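Local coordinates for protein transglutaminase elicitor (Phytophthora sojae, PDB 3TW5) that probably cross-links proteins by joining glutamine side chains to lysine amines, and probably acts as an elicitor of plant innate immunity, at residues D98-S110 / T116-S128. The protein carries 1 engineered substitution. Sequence-based numbering, arbitrary orientation.
Sequences DDCSTLTDGSSCS and TSGYCIPTWFGIS. Engineered in segment 116-128: S128 (natural residue Cys).
Strands 107-110 and 118-122 run antiparallel, their axes at 141°, and two reciprocal backbone pairs, S108 with I121 and S110 with Y119, fix the register; S110 N to Y119 O, at 2.9 Å, is one of these four bonds. C109 faces C120 as a non-hydrogen-bonded pair between them. The covalent link comes from the preceding loop: C100 SG meets C120 SG at 2.0 Å, with a CB-S-S-CB torsion of -82°. On the sheet face shared by S108, S110 and I121, S110 OG donates to S108 O over 2.9 Å. I121 N reaches that same oxygen from the opposite face of its carbonyl plane, so two donors grip it. S110 CB also packs 3.8 Å from I121 CD1. With chi1 at -72°, beside the backbone N, S107 OG lies 2.6 Å from D105 OD1, which it approaches from above the carboxylate plane; this bond joins the loop to the strand's first residue. S107 CB lies 3.9 Å from C120 CB. S108 OG is held by D97. Strand 93-94 flanks 118-122 on its other edge. Together these features define an antiparallel beta hairpin within a three-stranded sheet of order 1-3-2, one disulfide tying the preceding loop to its second strand and another, C94-C109, tying strand 93-94 to its first.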
ATOM      1  N   ASP A  98       9.212  26.115  14.979  1.00 73.72           N
ATOM      2  CA  ASP A  98      10.412  26.334  15.795  1.00 73.92           C
ATOM      3  C   ASP A  98      10.360  25.519  17.080  1.00 73.91           C
ATOM      4  O   ASP A  98      11.391  25.059  17.577  1.00 73.95           O
ATOM      5  CB  ASP A  98      10.564  27.818  16.153  1.00 74.07           C
ATOM      6  CG  ASP A  98      10.455  28.732  14.944  1.00 74.35           C
ATOM      7  OD1 ASP A  98       9.502  29.541  14.899  1.00 74.63           O
ATOM      8  OD2 ASP A  98      11.315  28.642  14.040  1.00 74.54           O
ATOM      9  N   ASP A  99       9.146  25.346  17.601  1.00 73.87           N
ATOM     10  CA  ASP A  99       8.903  24.646  18.860  1.00 73.82           C
ATOM     11  C   ASP A  99       9.274  23.161  18.811  1.00 73.76           C
ATOM     12  O   ASP A  99       9.659  22.583  19.830  1.00 73.78           O
ATOM     13  CB  ASP A  99       7.436  24.802  19.276  1.00 73.86           C
ATOM     14  CG  ASP A  99       7.045  26.252  19.535  1.00 74.05           C
ATOM     15  OD1 ASP A  99       7.547  26.846  20.515  1.00 74.22           O
ATOM     16  OD2 ASP A  99       6.218  26.793  18.770  1.00 74.14           O
ATOM     17  N   CYS A 100       9.166  22.550  17.632  1.00 73.64           N
ATOM     18  CA  CYS A 100       9.394  21.109  17.482  1.00 73.44           C
ATOM     19  C   CYS A 100      10.844  20.741  17.126  1.00 73.79           C
ATOM     20  O   CYS A 100      11.142  19.572  16.859  1.00 73.83           O
ATOM     21  CB  CYS A 100       8.425  20.511  16.448  1.00 72.90           C
ATOM     22  SG  CYS A 100       6.680  21.015  16.602  1.00 71.78           S
ATOM     23  N   SER A 101      11.740  21.731  17.142  1.00 74.17           N
ATOM     24  CA  SER A 101      13.136  21.529  16.729  1.00 74.55           C
ATOM     25  C   SER A 101      13.951  20.628  17.671  1.00 74.72           C
ATOM     26  O   SER A 101      15.002  20.114  17.282  1.00 74.77           O
ATOM     27  CB  SER A 101      13.848  22.874  16.513  1.00 74.55           C
ATOM     28  OG  SER A 101      14.122  23.529  17.739  1.00 74.61           O
ATOM     29  N   THR A 102      13.456  20.437  18.893  1.00 74.99           N
ATOM     30  CA  THR A 102      14.108  19.577  19.889  1.00 75.23           C
ATOM     31  C   THR A 102      14.031  18.097  19.509  1.00 75.29           C
ATOM     32  O   THR A 102      14.959  17.335  19.780  1.00 75.38           O
ATOM     33  CB  THR A 102      13.480  19.749  21.296  1.00 75.27           C
ATOM     34  OG1 THR A 102      13.086  21.112  21.494  1.00 75.31           O
ATOM     35  CG2 THR A 102      14.468  19.335  22.393  1.00 75.31           C
ATOM     36  N   LEU A 103      12.919  17.705  18.886  1.00 75.37           N
ATOM     37  CA  LEU A 103      12.640  16.304  18.563  1.00 75.30           C
ATOM     38  C   LEU A 103      13.401  15.799  17.336  1.00 75.22           C
ATOM     39  O   LEU A 103      13.791  16.584  16.467  1.00 75.16           O
ATOM     40  CB  LEU A 103      11.129  16.083  18.374  1.00 75.38           C
ATOM     41  CG  LEU A 103      10.194  15.800  19.565  1.00 75.42           C
ATOM     42  CD1 LEU A 103      10.599  14.535  20.330  1.00 75.40           C
ATOM     43  CD2 LEU A 103      10.068  16.992  20.514  1.00 75.49           C
ATOM     44  N   THR A 104      13.602  14.484  17.279  1.00 75.06           N
ATOM     45  CA  THR A 104      14.280  13.834  16.155  1.00 74.97           C
ATOM     46  C   THR A 104      13.452  12.664  15.609  1.00 74.79           C
ATOM     47  O   THR A 104      13.877  11.503  15.651  1.00 74.77           O
ATOM     48  CB  THR A 104      15.696  13.351  16.543  1.00 75.07           C
ATOM     49  OG1 THR A 104      15.658  12.755  17.847  1.00 75.16           O
ATOM     50  CG2 THR A 104      16.686  14.513  16.543  1.00 75.06           C
ATOM     51  N   ASP A 105      12.267  12.991  15.099  1.00 74.50           N
ATOM     52  CA  ASP A 105      11.338  12.004  14.535  1.00 74.12           C
ATOM     53  C   ASP A 105      10.696  12.510  13.240  1.00 73.87           C
ATOM     54  O   ASP A 105       9.938  11.785  12.586  1.00 73.87           O
ATOM     55  CB  ASP A 105      10.256  11.627  15.560  1.00 74.08           C
ATOM     56  CG  ASP A 105       9.592  12.843  16.203  1.00 74.04           C
ATOM     57  OD1 ASP A 105       9.794  13.981  15.727  1.00 73.90           O
ATOM     58  OD2 ASP A 105       8.861  12.659  17.198  1.00 73.89           O
ATOM     59  N   GLY A 106      11.010  13.754  12.883  1.00 73.48           N
ATOM     60  CA  GLY A 106      10.485  14.382  11.673  1.00 72.88           C
ATOM     61  C   GLY A 106       9.171  15.095  11.911  1.00 72.49           C
ATOM     62  O   GLY A 106       8.335  15.180  11.009  1.00 72.54           O
ATOM     63  N   SER A 107       8.995  15.608  13.127  1.00 72.03           N
ATOM     64  CA  SER A 107       7.771  16.302  13.520  1.00 71.54           C
ATOM     65  C   SER A 107       7.623  17.644  12.821  1.00 71.23           C
ATOM     66  O   SER A 107       8.602  18.235  12.370  1.00 71.29           O
ATOM     67  CB  SER A 107       7.730  16.513  15.034  1.00 71.55           C
ATOM     68  OG  SER A 107       7.496  15.296  15.714  1.00 71.56           O
ATOM     69  N   SER A 108       6.382  18.108  12.733  1.00 70.78           N
ATOM     70  CA  SER A 108       6.062  19.428  12.210  1.00 70.34           C
ATOM     71  C   SER A 108       4.876  19.956  13.004  1.00 70.01           C
ATOM     72  O   SER A 108       3.943  19.202  13.297  1.00 69.99           O
ATOM     73  CB  SER A 108       5.719  19.345  10.721  1.00 70.38           C
ATOM     74  OG  SER A 108       5.383  20.615  10.195  1.00 70.46           O
ATOM     75  N   CYS A 109       4.912  21.235  13.368  1.00 69.47           N
ATOM     76  CA  CYS A 109       3.831  21.800  14.166  1.00 69.00           C
ATOM     77  C   CYS A 109       2.530  21.787  13.384  1.00 68.62           C
ATOM     78  O   CYS A 109       2.433  22.378  12.305  1.00 68.56           O
ATOM     79  CB  CYS A 109       4.148  23.207  14.659  1.00 69.11           C
ATOM     80  SG  CYS A 109       2.955  23.785  15.898  1.00 69.34           S
ATOM     81  N   SER A 110       1.542  21.095  13.947  1.00 68.09           N
ATOM     82  CA  SER A 110       0.276  20.843  13.279  1.00 67.51           C
ATOM     83  C   SER A 110      -0.871  21.541  13.997  1.00 67.20           C
ATOM     84  O   SER A 110      -1.212  21.192  15.128  1.00 67.10           O
ATOM     85  CB  SER A 110       0.018  19.339  13.204  1.00 67.54           C
ATOM     86  OG  SER A 110       1.165  18.647  12.744  1.00 67.24           O
ATOM     87  N   THR A 116      -5.420  28.004  17.044  1.00 67.47           N
ATOM     88  CA  THR A 116      -4.267  28.903  17.123  1.00 67.47           C
ATOM     89  C   THR A 116      -2.975  28.191  17.559  1.00 67.39           C
ATOM     90  O   THR A 116      -1.873  28.683  17.308  1.00 67.36           O
ATOM     91  CB  THR A 116      -4.570  30.139  18.024  1.00 67.54           C
ATOM     92  OG1 THR A 116      -3.400  30.957  18.140  1.00 67.60           O
ATOM     93  CG2 THR A 116      -5.044  29.719  19.422  1.00 67.61           C
ATOM     94  N   SER A 117      -3.122  27.035  18.207  1.00 67.33           N
ATOM     95  CA  SER A 117      -1.981  26.200  18.594  1.00 67.28           C
ATOM     96  C   SER A 117      -2.290  24.713  18.411  1.00 67.17           C
ATOM     97  O   SER A 117      -3.452  24.305  18.439  1.00 67.21           O
ATOM     98  CB  SER A 117      -1.557  26.486  20.039  1.00 67.28           C
ATOM     99  OG  SER A 117      -2.589  26.154  20.951  1.00 67.35           O
ATOM    100  N   GLY A 118      -1.244  23.912  18.222  1.00 67.06           N
ATOM    101  CA  GLY A 118      -1.404  22.480  17.988  1.00 66.88           C
ATOM    102  C   GLY A 118      -0.332  21.621  18.631  1.00 66.85           C
ATOM    103  O   GLY A 118       0.162  21.937  19.715  1.00 66.83           O
ATOM    104  N   TYR A 119       0.024  20.529  17.955  1.00 66.75           N
ATOM    105  CA  TYR A 119       0.972  19.551  18.488  1.00 66.66           C
ATOM    106  C   TYR A 119       2.020  19.180  17.447  1.00 66.66           C
ATOM    107  O   TYR A 119       1.786  19.319  16.243  1.00 66.65           O
ATOM    108  CB  TYR A 119       0.237  18.289  18.962  1.00 66.64           C
ATOM    109  CG  TYR A 119      -0.981  18.561  19.822  1.00 66.61           C
ATOM    110  CD1 TYR A 119      -0.855  18.806  21.190  1.00 66.61           C
ATOM    111  CD2 TYR A 119      -2.259  18.577  19.266  1.00 66.58           C
ATOM    112  CE1 TYR A 119      -1.970  19.060  21.981  1.00 66.63           C
ATOM    113  CE2 TYR A 119      -3.380  18.830  20.048  1.00 66.70           C
ATOM    114  CZ  TYR A 119      -3.229  19.071  21.403  1.00 66.73           C
ATOM    115  OH  TYR A 119      -4.338  19.320  22.177  1.00 66.86           O
ATOM    116  N   CYS A 120       3.174  18.709  17.918  1.00 66.68           N
ATOM    117  CA  CYS A 120       4.259  18.267  17.040  1.00 66.67           C
ATOM    118  C   CYS A 120       4.046  16.822  16.586  1.00 65.91           C
ATOM    119  O   CYS A 120       4.315  15.878  17.333  1.00 65.83           O
ATOM    120  CB  CYS A 120       5.618  18.413  17.737  1.00 67.38           C
ATOM    121  SG  CYS A 120       6.017  20.087  18.286  1.00 69.12           S
ATOM    122  N   ILE A 121       3.566  16.667  15.354  1.00 64.91           N
ATOM    123  CA  ILE A 121       3.234  15.360  14.788  1.00 63.84           C
ATOM    124  C   ILE A 121       4.188  15.007  13.638  1.00 63.13           C
ATOM    125  O   ILE A 121       4.439  15.847  12.771  1.00 63.05           O
ATOM    126  CB  ILE A 121       1.760  15.328  14.292  1.00 63.85           C
ATOM    127  CG1 ILE A 121       0.802  15.682  15.437  1.00 63.73           C
ATOM    128  CG2 ILE A 121       1.405  13.966  13.696  1.00 63.82           C
ATOM    129  CD1 ILE A 121      -0.594  16.082  15.000  1.00 63.59           C
ATOM    130  N   PRO A 122       4.741  13.773  13.644  1.00 62.37           N
ATOM    131  CA  PRO A 122       5.517  13.267  12.509  1.00 61.73           C
ATOM    132  C   PRO A 122       4.698  13.288  11.221  1.00 61.09           C
ATOM    133  O   PRO A 122       3.517  12.926  11.228  1.00 61.07           O
ATOM    134  CB  PRO A 122       5.832  11.826  12.914  1.00 61.79           C
ATOM    135  CG  PRO A 122       5.848  11.858  14.394  1.00 61.99           C
ATOM    136  CD  PRO A 122       4.783  12.842  14.788  1.00 62.29           C
ATOM    137  N   THR A 123       5.329  13.709  10.129  1.00 60.20           N
ATOM    138  CA  THR A 123       4.627  13.945   8.864  1.00 59.25           C
ATOM    139  C   THR A 123       4.294  12.675   8.078  1.00 58.58           C
ATOM    140  O   THR A 123       3.524  12.720   7.117  1.00 58.46           O
ATOM    141  CB  THR A 123       5.404  14.924   7.954  1.00 59.34           C
ATOM    142  OG1 THR A 123       6.780  14.532   7.886  1.00 59.34           O
ATOM    143  CG2 THR A 123       5.312  16.343   8.493  1.00 59.27           C
ATOM    144  N   TRP A 124       4.867  11.547   8.488  1.00 57.62           N
ATOM    145  CA  TRP A 124       4.625  10.281   7.803  1.00 56.77           C
ATOM    146  C   TRP A 124       3.392   9.535   8.321  1.00 56.07           C
ATOM    147  O   TRP A 124       2.854   8.664   7.631  1.00 56.02           O
ATOM    148  CB  TRP A 124       5.873   9.394   7.837  1.00 57.01           C
ATOM    149  CG  TRP A 124       6.217   8.839   9.186  1.00 57.20           C
ATOM    150  CD1 TRP A 124       6.984   9.433  10.147  1.00 57.28           C
ATOM    151  CD2 TRP A 124       5.823   7.566   9.714  1.00 57.39           C
ATOM    152  NE1 TRP A 124       7.086   8.613  11.244  1.00 57.44           N
ATOM    153  CE2 TRP A 124       6.383   7.460  11.006  1.00 57.51           C
ATOM    154  CE3 TRP A 124       5.044   6.506   9.222  1.00 57.51           C
ATOM    155  CZ2 TRP A 124       6.193   6.331  11.818  1.00 57.65           C
ATOM    156  CZ3 TRP A 124       4.853   5.383  10.029  1.00 57.61           C
ATOM    157  CH2 TRP A 124       5.426   5.307  11.314  1.00 57.77           C
ATOM    158  N   PHE A 125       2.957   9.881   9.535  1.00 54.96           N
ATOM    159  CA  PHE A 125       1.729   9.347  10.133  1.00 53.79           C
ATOM    160  C   PHE A 125       0.558   9.557   9.181  1.00 52.95           C
ATOM    161  O   PHE A 125       0.315  10.677   8.730  1.00 52.97           O
ATOM    162  CB  PHE A 125       1.431  10.061  11.456  1.00 53.93           C
ATOM    163  CG  PHE A 125       2.234   9.566  12.632  1.00 53.99           C
ATOM    164  CD1 PHE A 125       1.813   9.849  13.927  1.00 54.09           C
ATOM    165  CD2 PHE A 125       3.400   8.821  12.460  1.00 54.09           C
ATOM    166  CE1 PHE A 125       2.539   9.406  15.031  1.00 54.16           C
ATOM    167  CE2 PHE A 125       4.130   8.370  13.559  1.00 54.07           C
ATOM    168  CZ  PHE A 125       3.699   8.662  14.845  1.00 54.07           C
ATOM    169  N   GLY A 126      -0.158   8.480   8.872  1.00 51.85           N
ATOM    170  CA  GLY A 126      -1.291   8.555   7.955  1.00 50.27           C
ATOM    171  C   GLY A 126      -2.067   7.260   7.815  1.00 49.32           C
ATOM    172  O   GLY A 126      -2.019   6.392   8.689  1.00 49.22           O
ATOM    173  N   ILE A 127      -2.789   7.138   6.706  1.00 48.23           N
ATOM    174  CA  ILE A 127      -3.637   5.977   6.452  1.00 47.09           C
ATOM    175  C   ILE A 127      -3.307   5.287   5.121  1.00 46.48           C
ATOM    176  O   ILE A 127      -4.204   4.904   4.363  1.00 46.29           O
ATOM    177  CB  ILE A 127      -5.150   6.335   6.535  1.00 47.12           C
ATOM    178  CG1 ILE A 127      -5.490   7.517   5.620  1.00 46.96           C
ATOM    179  CG2 ILE A 127      -5.550   6.636   7.975  1.00 47.07           C
ATOM    180  CD1 ILE A 127      -6.956   7.622   5.269  1.00 46.95           C
ATOM    181  N   SER A 128      -2.012   5.126   4.847  1.00 45.53           N
ATOM    182  CA  SER A 128      -1.549   4.428   3.644  1.00 44.61           C
ATOM    183  C   SER A 128      -1.987   2.967   3.658  1.00 44.01           C
ATOM    184  O   SER A 128      -2.243   2.376   2.607  1.00 43.73           O
ATOM    185  CB  SER A 128      -0.026   4.515   3.520  1.00 44.73           C
ATOM    186  OG  SER A 128       0.614   3.789   4.555  1.00 44.48           O
TER